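Local coordinates for regulatory protein E2 (Bovine papillomavirus type 1, PDB 2JEX) that regulates viral transcription and takes part in initiating viral DNA replication as a DNA-binding homodimer that binds E1 and sharpens its DNA binding, this piece being the N-terminal transactivation domain, at residues 57-60 with 64-67. The protein carries 1 engineered substitution. Sequence-based numbering, arbitrary orientation.
Sequences CRVP and VCQE
Cys65 sets its sulfur over one face of the Pro60 ring. SG lies 3.8 Å from Pro60 CB, and CG and CD of the ring are almost equally near. The sulfur is therefore a blunt knob resting on the ring face, not on a corner of the ring. It sits in a shallow notch formed by that face and Val59 CG1. Cys65 SG is anti to the carbonyl carbon and beside the backbone N (chi1 -63°), which turns it off the helix toward residues 59-60. On the valine side of the notch, Val59 CG1 stands 4.3 Å from Cys65 SG, a looser touch than that of the proline. Val64 works at the ring edge. Its CG1, anti to the backbone N (chi1 166°), meets Pro60 CB at 3.8 Å. Pro60 CB thus meets both, the sulfur over the ring face and the methyl at the ring edge, at roughly a right angle. The carbonyl oxygen of Pro60 also approaches, 3.5 Å from Cys65 SG.

The contact folds the chain leaving strand 57-58 back onto the first turns of helix 62-83, at one end of the N-terminal helical bundle. Leu43 of helix 26-48 touches both Pro60 and Cys65, and Tyr44 also packs on Cys65. Val59 is tied by its backbone to Thr52.

The patch is small, with 146 Å² buried between the segments. Its side-chain contacts are apolar, and no hydrogen bonds link the two segments. The contact therefore rests on van der Waals packing of the buried Cys65 sulfur against proline and valine carbon, supplementing the short covalent link between the segments.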
ATOM      1  N   CYS A  57      -9.817 -27.558  -3.507  1.00 78.42           N
ATOM      2  CA  CYS A  57      -9.266 -26.555  -2.613  1.00 79.38           C
ATOM      3  C   CYS A  57     -10.209 -26.243  -1.461  1.00 78.59           C
ATOM      4  O   CYS A  57     -11.425 -26.152  -1.647  1.00 78.50           O
ATOM      5  CB  CYS A  57      -8.876 -25.284  -3.374  1.00 79.81           C
ATOM      6  SG  CYS A  57     -10.225 -24.423  -4.191  1.00 85.77           S
ATOM      7  N   ARG A  58      -9.623 -26.097  -0.273  1.00 78.16           N
ATOM      8  CA  ARG A  58     -10.361 -25.825   0.955  1.00 77.51           C
ATOM      9  C   ARG A  58     -10.850 -24.396   0.972  1.00 76.70           C
ATOM     10  O   ARG A  58     -10.150 -23.489   0.528  1.00 76.81           O
ATOM     11  CB  ARG A  58      -9.482 -26.075   2.183  1.00 77.50           C
ATOM     12  CG  ARG A  58      -9.042 -27.519   2.361  1.00 78.41           C
ATOM     13  CD  ARG A  58      -8.228 -27.693   3.635  1.00 78.08           C
ATOM     14  NE  ARG A  58      -7.352 -28.865   3.575  1.00 78.64           N
ATOM     15  CZ  ARG A  58      -6.092 -28.840   3.145  1.00 79.42           C
ATOM     16  NH1 ARG A  58      -5.544 -27.701   2.728  1.00 78.33           N
ATOM     17  NH2 ARG A  58      -5.376 -29.959   3.127  1.00 78.37           N
ATOM     18  N   VAL A  59     -12.059 -24.202   1.487  1.00 75.98           N
ATOM     19  CA  VAL A  59     -12.636 -22.871   1.624  1.00 74.79           C
ATOM     20  C   VAL A  59     -12.185 -22.250   2.948  1.00 74.37           C
ATOM     21  O   VAL A  59     -12.428 -22.825   4.010  1.00 74.39           O
ATOM     22  CB  VAL A  59     -14.180 -22.924   1.579  1.00 75.08           C
ATOM     23  CG1 VAL A  59     -14.761 -21.525   1.653  1.00 74.66           C
ATOM     24  CG2 VAL A  59     -14.664 -23.660   0.323  1.00 73.23           C
ATOM     25  N   PRO A  60     -11.515 -21.078   2.890  1.00 73.97           N
ATOM     26  CA  PRO A  60     -11.151 -20.351   4.115  1.00 73.40           C
ATOM     27  C   PRO A  60     -12.378 -19.974   4.956  1.00 72.82           C
ATOM     28  O   PRO A  60     -13.502 -19.940   4.441  1.00 72.40           O
ATOM     29  CB  PRO A  60     -10.497 -19.065   3.586  1.00 73.66           C
ATOM     30  CG  PRO A  60     -10.093 -19.359   2.189  1.00 74.21           C
ATOM     31  CD  PRO A  60     -11.062 -20.380   1.672  1.00 73.95           C
ATOM     32  N   VAL A  64     -12.433 -14.453   6.563  1.00 72.25           N
ATOM     33  CA  VAL A  64     -11.217 -14.336   5.770  1.00 71.21           C
ATOM     34  C   VAL A  64     -11.543 -14.060   4.302  1.00 72.13           C
ATOM     35  O   VAL A  64     -10.994 -13.113   3.719  1.00 72.28           O
ATOM     36  CB  VAL A  64     -10.341 -15.604   5.920  1.00 71.20           C
ATOM     37  CG1 VAL A  64      -9.257 -15.669   4.856  1.00 71.07           C
ATOM     38  CG2 VAL A  64      -9.735 -15.665   7.312  1.00 70.30           C
ATOM     39  N   CYS A  65     -12.426 -14.880   3.715  1.00 72.14           N
ATOM     40  CA  CYS A  65     -12.886 -14.688   2.335  1.00 72.31           C
ATOM     41  C   CYS A  65     -13.521 -13.308   2.168  1.00 71.51           C
ATOM     42  O   CYS A  65     -13.302 -12.640   1.169  1.00 71.02           O
ATOM     43  CB  CYS A  65     -13.941 -15.731   1.945  1.00 72.97           C
ATOM     44  SG  CYS A  65     -13.466 -17.462   1.919  1.00 76.67           S
ATOM     45  N   GLN A  66     -14.334 -12.923   3.147  1.00 71.43           N
ATOM     46  CA  GLN A  66     -15.037 -11.651   3.169  1.00 72.99           C
ATOM     47  C   GLN A  66     -14.066 -10.463   3.138  1.00 73.29           C
ATOM     48  O   GLN A  66     -14.308  -9.467   2.450  1.00 73.48           O
ATOM     49  CB  GLN A  66     -15.932 -11.584   4.412  1.00 72.80           C
ATOM     50  CG  GLN A  66     -16.775 -10.333   4.529  1.00 74.47           C
ATOM     51  CD  GLN A  66     -17.672 -10.342   5.753  1.00 74.72           C
ATOM     52  OE1 GLN A  66     -17.225 -10.616   6.872  1.00 80.97           O
ATOM     53  NE2 GLN A  66     -18.946 -10.022   5.550  1.00 78.98           N
ATOM     54  N   GLU A  67     -12.961 -10.588   3.866  1.00 73.35           N
ATOM     55  CA  GLU A  67     -11.971  -9.521   3.957  1.00 73.83           C
ATOM     56  C   GLU A  67     -11.149  -9.401   2.686  1.00 72.82           C
ATOM     57  O   GLU A  67     -10.966  -8.286   2.163  1.00 71.65           O
ATOM     58  CB  GLU A  67     -11.065  -9.725   5.169  1.00 73.36           C
ATOM     59  CG  GLU A  67     -10.660  -8.424   5.847  1.00 80.55           C
ATOM     60  CD  GLU A  67     -11.808  -7.411   5.938  1.00 92.79           C
ATOM     61  OE1 GLU A  67     -12.949  -7.796   6.317  1.00 93.26           O
ATOM     62  OE2 GLU A  67     -11.562  -6.222   5.621  1.00 95.61           O
TER